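Local coordinates for conserved hypothetical protein (Streptococcus pneumoniae, PDB 2GK4) that is of unknown function but resembles the Rossmann-like C-terminal domain of DNA/pantothenate metabolism flavoproteins and probably acts in coenzyme A biosynthesis, at residues 6-11 / 37-42; 87-92 / 225-230. All coordinates share one frame; numbering follows the deposited sequence.

Contact 1 (6-11 / 37-42)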
loop_
_atom_site.group_PDB
_atom_site.type_symbol
_atom_site.label_atom_id
_atom_site.label_comp_id
_atom_site.label_asym_id
_atom_site.label_seq_id
_atom_site.Cartn_x
_atom_site.Cartn_y
_atom_site.Cartn_z
ATOM N N ILE A 6 -14.987 -19.580 15.099
ATOM C CA ILE A 6 -15.303 -18.321 14.426
ATOM C C ILE A 6 -14.216 -17.932 13.423
ATOM O O ILE A 6 -13.048 -17.853 13.771
ATOM C CB ILE A 6 -15.458 -17.159 15.448
ATOM C CG1 ILE A 6 -16.202 -17.613 16.724
ATOM C CG2 ILE A 6 -16.110 -15.947 14.787
ATOM C CD1 ILE A 6 -17.653 -17.872 16.560
ATOM N N LEU A 7 -14.626 -17.658 12.178
ATOM C CA LEU A 7 -13.734 -17.155 11.164
ATOM C C LEU A 7 -13.948 -15.647 11.062
ATOM O O LEU A 7 -15.077 -15.163 10.997
ATOM C CB LEU A 7 -14.064 -17.842 9.811
ATOM C CG LEU A 7 -13.181 -17.585 8.577
ATOM C CD1 LEU A 7 -11.725 -18.043 8.805
ATOM C CD2 LEU A 7 -13.816 -18.328 7.411
ATOM N N VAL A 8 -12.856 -14.896 11.102
ATOM C CA VAL A 8 -12.937 -13.451 11.082
ATOM C C VAL A 8 -12.035 -12.943 9.990
ATOM O O VAL A 8 -10.924 -13.489 9.774
ATOM C CB VAL A 8 -12.540 -12.812 12.476
ATOM C CG1 VAL A 8 -12.603 -11.288 12.405
ATOM C CG2 VAL A 8 -13.403 -13.366 13.653
ATOM N N THR A 9 -12.481 -11.912 9.261
ATOM C CA THR A 9 -11.565 -11.234 8.354
ATOM C C THR A 9 -11.395 -9.784 8.779
ATOM O O THR A 9 -12.333 -9.145 9.314
ATOM C CB THR A 9 -12.011 -11.258 6.850
ATOM O OG1 THR A 9 -13.140 -10.383 6.665
ATOM C CG2 THR A 9 -12.397 -12.703 6.373
ATOM N N SER A 10 -10.193 -9.263 8.577
ATOM C CA SER A 10 -9.974 -7.840 8.805
ATOM C C SER A 10 -8.883 -7.266 7.909
ATOM O O SER A 10 -8.091 -7.995 7.302
ATOM C CB SER A 10 -9.581 -7.602 10.280
ATOM O OG SER A 10 -8.214 -7.960 10.467
ATOM N N GLY A 11 -8.825 -5.940 7.846
ATOM C CA GLY A 11 -7.761 -5.295 7.098
ATOM C C GLY A 11 -8.266 -4.907 5.720
ATOM O O GLY A 11 -9.415 -4.513 5.567
ATOM N N GLU A 37 -10.297 -9.941 19.743
ATOM C CA GLU A 37 -9.951 -9.929 21.190
ATOM C C GLU A 37 -11.143 -10.281 22.069
ATOM O O GLU A 37 -11.027 -11.058 23.011
ATOM C CB GLU A 37 -9.448 -8.551 21.598
ATOM C CG GLU A 37 -8.126 -8.211 20.965
ATOM C CD GLU A 37 -7.734 -6.752 21.159
ATOM O OE1 GLU A 37 -8.590 -5.883 21.509
ATOM O OE2 GLU A 37 -6.553 -6.465 20.925
ATOM N N THR A 38 -12.295 -9.703 21.738
ATOM C CA THR A 38 -13.516 -9.948 22.501
ATOM C C THR A 38 -13.891 -11.413 22.466
ATOM O O THR A 38 -14.201 -12.007 23.525
ATOM C CB THR A 38 -14.670 -9.048 22.031
ATOM O OG1 THR A 38 -14.264 -7.685 22.200
ATOM C CG2 THR A 38 -15.934 -9.288 22.860
ATOM N N LEU A 39 -13.828 -12.016 21.275
ATOM C CA LEU A 39 -14.186 -13.441 21.145
ATOM C C LEU A 39 -13.186 -14.341 21.871
ATOM O O LEU A 39 -13.571 -15.283 22.592
ATOM C CB LEU A 39 -14.301 -13.824 19.661
ATOM C CG LEU A 39 -15.419 -13.049 18.956
ATOM C CD1 LEU A 39 -15.237 -13.168 17.457
ATOM C CD2 LEU A 39 -16.798 -13.540 19.399
ATOM N N LEU A 40 -11.909 -14.033 21.715
ATOM C CA LEU A 40 -10.866 -14.859 22.351
ATOM C C LEU A 40 -11.037 -14.837 23.869
ATOM O O LEU A 40 -10.967 -15.898 24.554
ATOM C CB LEU A 40 -9.479 -14.311 21.979
ATOM C CG LEU A 40 -9.094 -14.599 20.512
ATOM C CD1 LEU A 40 -7.823 -13.832 20.114
ATOM C CD2 LEU A 40 -9.008 -16.126 20.230
ATOM N N SER A 41 -11.285 -13.652 24.413
ATOM C CA SER A 41 -11.385 -13.492 25.872
ATOM C C SER A 41 -12.672 -14.099 26.447
ATOM O O SER A 41 -12.774 -14.351 27.667
ATOM C CB SER A 41 -11.238 -12.023 26.243
ATOM O OG SER A 41 -9.937 -11.565 25.903
ATOM N N ALA A 42 -13.640 -14.365 25.574
ATOM C CA ALA A 42 -14.824 -15.133 25.951
ATOM C C ALA A 42 -14.707 -16.640 25.677
ATOM O O ALA A 42 -15.667 -17.376 25.892
ATOM C CB ALA A 42 -16.082 -14.552 25.265
#
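Leu39 meets Ile6 and Val8 where the first helix of a Rossmann-like domain lies against its first strand. Strand 5-9, helix 30-41 and the parallel strand 45-50 form a beta-alpha-beta unit, and this contact illustrates how one helix residue can bridge two strand residues of the same face. The bridging atom is CD1 of Leu39, 4.0 Å from CG2 of Ile6 and 4.2 Å from CG2 of Val8. The side chains of Ile6 and Leu39 cross at about a right angle and touch through single methyls instead of lying alongside one another. CD1 of Leu39 lies nearly anti to CA (chi2 164°), which carries this methyl out toward the strand, while the branched Ile6 offers its CG2 methyl. The segments bury just 93 Å² between them, yet all three residues are enclosed, since other parts of the sandwich complete their surroundings: Val46 and Leu48 of the neighbouring strand pack on Val8, and Tyr44 on Ile6. Further out, the strand is held in place by backbone hydrogen bonds from Ile6 to Glu45 and Cys47. The second methyl of Leu39, CD2, turns instead toward Ile227 of helix 216-228, leaving CD1 alone to reach the CG2 methyls of Ile6 and Val8.

Contact 2 (87-92 / 225-230)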
loop_
_atom_site.group_PDB
_atom_site.type_symbol
_atom_site.label_atom_id
_atom_site.label_comp_id
_atom_site.label_asym_id
_atom_site.label_seq_id
_atom_site.Cartn_x
_atom_site.Cartn_y
_atom_site.Cartn_z
ATOM N N VAL A 87 -19.279 -19.583 12.210
ATOM C CA VAL A 87 -19.587 -18.163 12.047
ATOM C C VAL A 87 -18.498 -17.522 11.214
ATOM O O VAL A 87 -17.319 -17.846 11.386
ATOM C CB VAL A 87 -19.638 -17.444 13.432
ATOM C CG1 VAL A 87 -19.905 -15.916 13.256
ATOM C CG2 VAL A 87 -20.666 -18.101 14.327
ATOM N N LEU A 88 -18.906 -16.625 10.314
ATOM C CA LEU A 88 -17.955 -15.748 9.579
ATOM C C LEU A 88 -18.299 -14.275 9.879
ATOM O O LEU A 88 -19.412 -13.824 9.628
ATOM C CB LEU A 88 -18.002 -16.017 8.055
ATOM C CG LEU A 88 -17.282 -14.974 7.186
ATOM C CD1 LEU A 88 -15.763 -14.877 7.555
ATOM C CD2 LEU A 88 -17.446 -15.323 5.712
ATOM N N ILE A 89 -17.316 -13.541 10.396
ATOM C CA ILE A 89 -17.439 -12.120 10.594
ATOM C C ILE A 89 -16.526 -11.461 9.602
ATOM O O ILE A 89 -15.310 -11.435 9.782
ATOM C CB ILE A 89 -17.098 -11.688 12.054
ATOM C CG1 ILE A 89 -17.988 -12.416 13.031
ATOM C CG2 ILE A 89 -17.171 -10.152 12.182
ATOM C CD1 ILE A 89 -17.552 -12.207 14.531
ATOM N N HIS A 90 -17.131 -10.988 8.516
ATOM C CA HIS A 90 -16.362 -10.460 7.405
ATOM C C HIS A 90 -16.197 -8.949 7.519
ATOM O O HIS A 90 -17.092 -8.178 7.113
ATOM C CB HIS A 90 -17.012 -10.840 6.061
ATOM C CG HIS A 90 -16.203 -10.389 4.888
ATOM N ND1 HIS A 90 -16.737 -9.690 3.824
ATOM C CD2 HIS A 90 -14.874 -10.485 4.652
ATOM C CE1 HIS A 90 -15.774 -9.422 2.956
ATOM N NE2 HIS A 90 -14.634 -9.886 3.444
ATOM N N SER A 91 -15.070 -8.512 8.067
ATOM C CA SER A 91 -14.842 -7.081 8.186
ATOM C C SER A 91 -13.743 -6.510 7.303
ATOM O O SER A 91 -13.526 -5.277 7.288
ATOM C CB SER A 91 -14.639 -6.691 9.660
ATOM O OG SER A 91 -13.292 -6.840 10.052
HETATM N N MSE A 92 -13.023 -7.373 6.592
HETATM C CA MSE A 92 -11.961 -6.905 5.693
HETATM C C MSE A 92 -12.565 -6.007 4.594
HETATM O O MSE A 92 -13.669 -6.270 4.114
HETATM C CB MSE A 92 -11.248 -8.108 5.043
HETATM C CG MSE A 92 -10.060 -7.703 4.152
HETATM SE SE MSE A 92 -9.322 -9.281 3.287
HETATM C CE MSE A 92 -8.576 -10.164 4.904
ATOM N N GLU A 225 -22.811 -11.157 22.149
ATOM C CA GLU A 225 -24.151 -11.545 22.569
ATOM C C GLU A 225 -24.899 -12.317 21.476
ATOM O O GLU A 225 -25.546 -13.330 21.745
ATOM C CB GLU A 225 -24.934 -10.291 22.989
ATOM C CG GLU A 225 -26.351 -10.548 23.480
ATOM C CD GLU A 225 -27.161 -9.266 23.570
ATOM O OE1 GLU A 225 -26.763 -8.392 24.360
ATOM O OE2 GLU A 225 -28.187 -9.140 22.860
ATOM N N LYS A 226 -24.809 -11.835 20.239
ATOM C CA LYS A 226 -25.515 -12.455 19.127
ATOM C C LYS A 226 -24.938 -13.823 18.818
ATOM O O LYS A 226 -25.677 -14.778 18.510
ATOM C CB LYS A 226 -25.491 -11.532 17.912
ATOM C CG LYS A 226 -26.403 -10.317 18.111
ATOM C CD LYS A 226 -26.435 -9.444 16.885
ATOM C CE LYS A 226 -27.591 -9.817 15.971
ATOM N NZ LYS A 226 -28.927 -9.718 16.653
ATOM N N ILE A 227 -23.616 -13.933 18.918
ATOM C CA ILE A 227 -22.977 -15.215 18.686
ATOM C C ILE A 227 -23.292 -16.197 19.817
ATOM O O ILE A 227 -23.554 -17.377 19.554
ATOM C CB ILE A 227 -21.447 -15.062 18.461
ATOM C CG1 ILE A 227 -21.217 -14.446 17.078
ATOM C CG2 ILE A 227 -20.744 -16.416 18.542
ATOM C CD1 ILE A 227 -19.828 -13.923 16.905
ATOM N N GLN A 228 -23.274 -15.715 21.053
ATOM C CA GLN A 228 -23.571 -16.583 22.198
ATOM C C GLN A 228 -24.988 -17.141 22.054
ATOM O O GLN A 228 -25.259 -18.258 22.499
ATOM C CB GLN A 228 -23.387 -15.859 23.537
ATOM C CG GLN A 228 -21.924 -15.585 23.916
ATOM C CD GLN A 228 -21.768 -14.741 25.173
ATOM O OE1 GLN A 228 -22.586 -13.860 25.462
ATOM N NE2 GLN A 228 -20.694 -14.988 25.912
ATOM N N ALA A 229 -25.855 -16.384 21.377
ATOM C CA ALA A 229 -27.255 -16.762 21.149
ATOM C C ALA A 229 -27.436 -17.840 20.094
ATOM O O ALA A 229 -28.521 -18.425 19.977
ATOM C CB ALA A 229 -28.086 -15.538 20.779
ATOM N N TYR A 230 -26.394 -18.087 19.304
ATOM C CA TYR A 230 -26.466 -19.112 18.274
ATOM C C TYR A 230 -26.466 -20.493 18.895
ATOM O O TYR A 230 -27.129 -21.395 18.391
ATOM C CB TYR A 230 -25.298 -18.995 17.299
ATOM C CG TYR A 230 -25.363 -17.848 16.311
ATOM C CD1 TYR A 230 -24.210 -17.118 15.999
ATOM C CD2 TYR A 230 -26.549 -17.516 15.651
ATOM C CE1 TYR A 230 -24.234 -16.079 15.074
ATOM C CE2 TYR A 230 -26.584 -16.469 14.707
ATOM C CZ TYR A 230 -25.413 -15.747 14.442
ATOM O OH TYR A 230 -25.405 -14.717 13.522
#
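The C-terminal helix of a Rossmann-like alpha/beta sandwich covers the parallel part of its central mixed sheet here: Ile227 of helix 216-228, joined by Tyr230 of segment 225-230, rests on Val87 and Ile89 of strand 87-90. Segments far apart in sequence thus come together by apolar contact alone. The closest approach joins two isoleucine ends: CD1 of Ile89 and CD1 of Ile227 are 3.7 Å apart. Both side chains are extended at the second torsion (chi2 171° in Ile89 and 165° in Ile227), which lets the Ile89 methyl reach the helix although its CB does not head straight for it. Ile227 CD1 also touches CG1 of Val87, at 4.2 Å, so one methyl serves two strand residues. The other branch of Val87 has a different partner. Its CG2 lies 4.0 Å from CD1 of Tyr230 and nearly as close to CE1, approaching the ring obliquely. The two branches of the valine are therefore divided between neighbouring parts of the chain, one on an aliphatic tip and one beside an aromatic ring. Within its own segment the backbone O of Lys226 lies over the centre of one face of the Tyr230 ring, 3.7 Å above the plane; the ring also stacks with His156. On the next strand, 156-163, Ile158 packs on Val87 and Phe160 on Ile89, and Ile35 and Leu39 of helix 30-41 also reach Ile89, so helices 30-41 and 216-228 share this face of the sheet.

Contacts 1 and 2, with centres about 9 Å apart, place two helices on one face of adjacent parallel strands. The strands are joined by a probable hydrogen bond between Leu7 N and Val87 O, 2.8 Å apart; just past strand 87-90, Ser91 OG lies 2.6 Å from Thr9 O, also a probable hydrogen bond. Their apolar layers also merge. Leu39 CD1 is 3.9 Å from Ile89 CD1, while Leu39 CD2 is 3.9 Å from Ile227 CD1, so the helix residue of contact 1 touches both sides of contact 2. At the end of strand 5-9, Thr9 OG1 accepts a hydrogen bond from Met92 N. In Rossmann folds the C-terminal ends of the parallel strands commonly face the nucleotide; a like role here remains inferred.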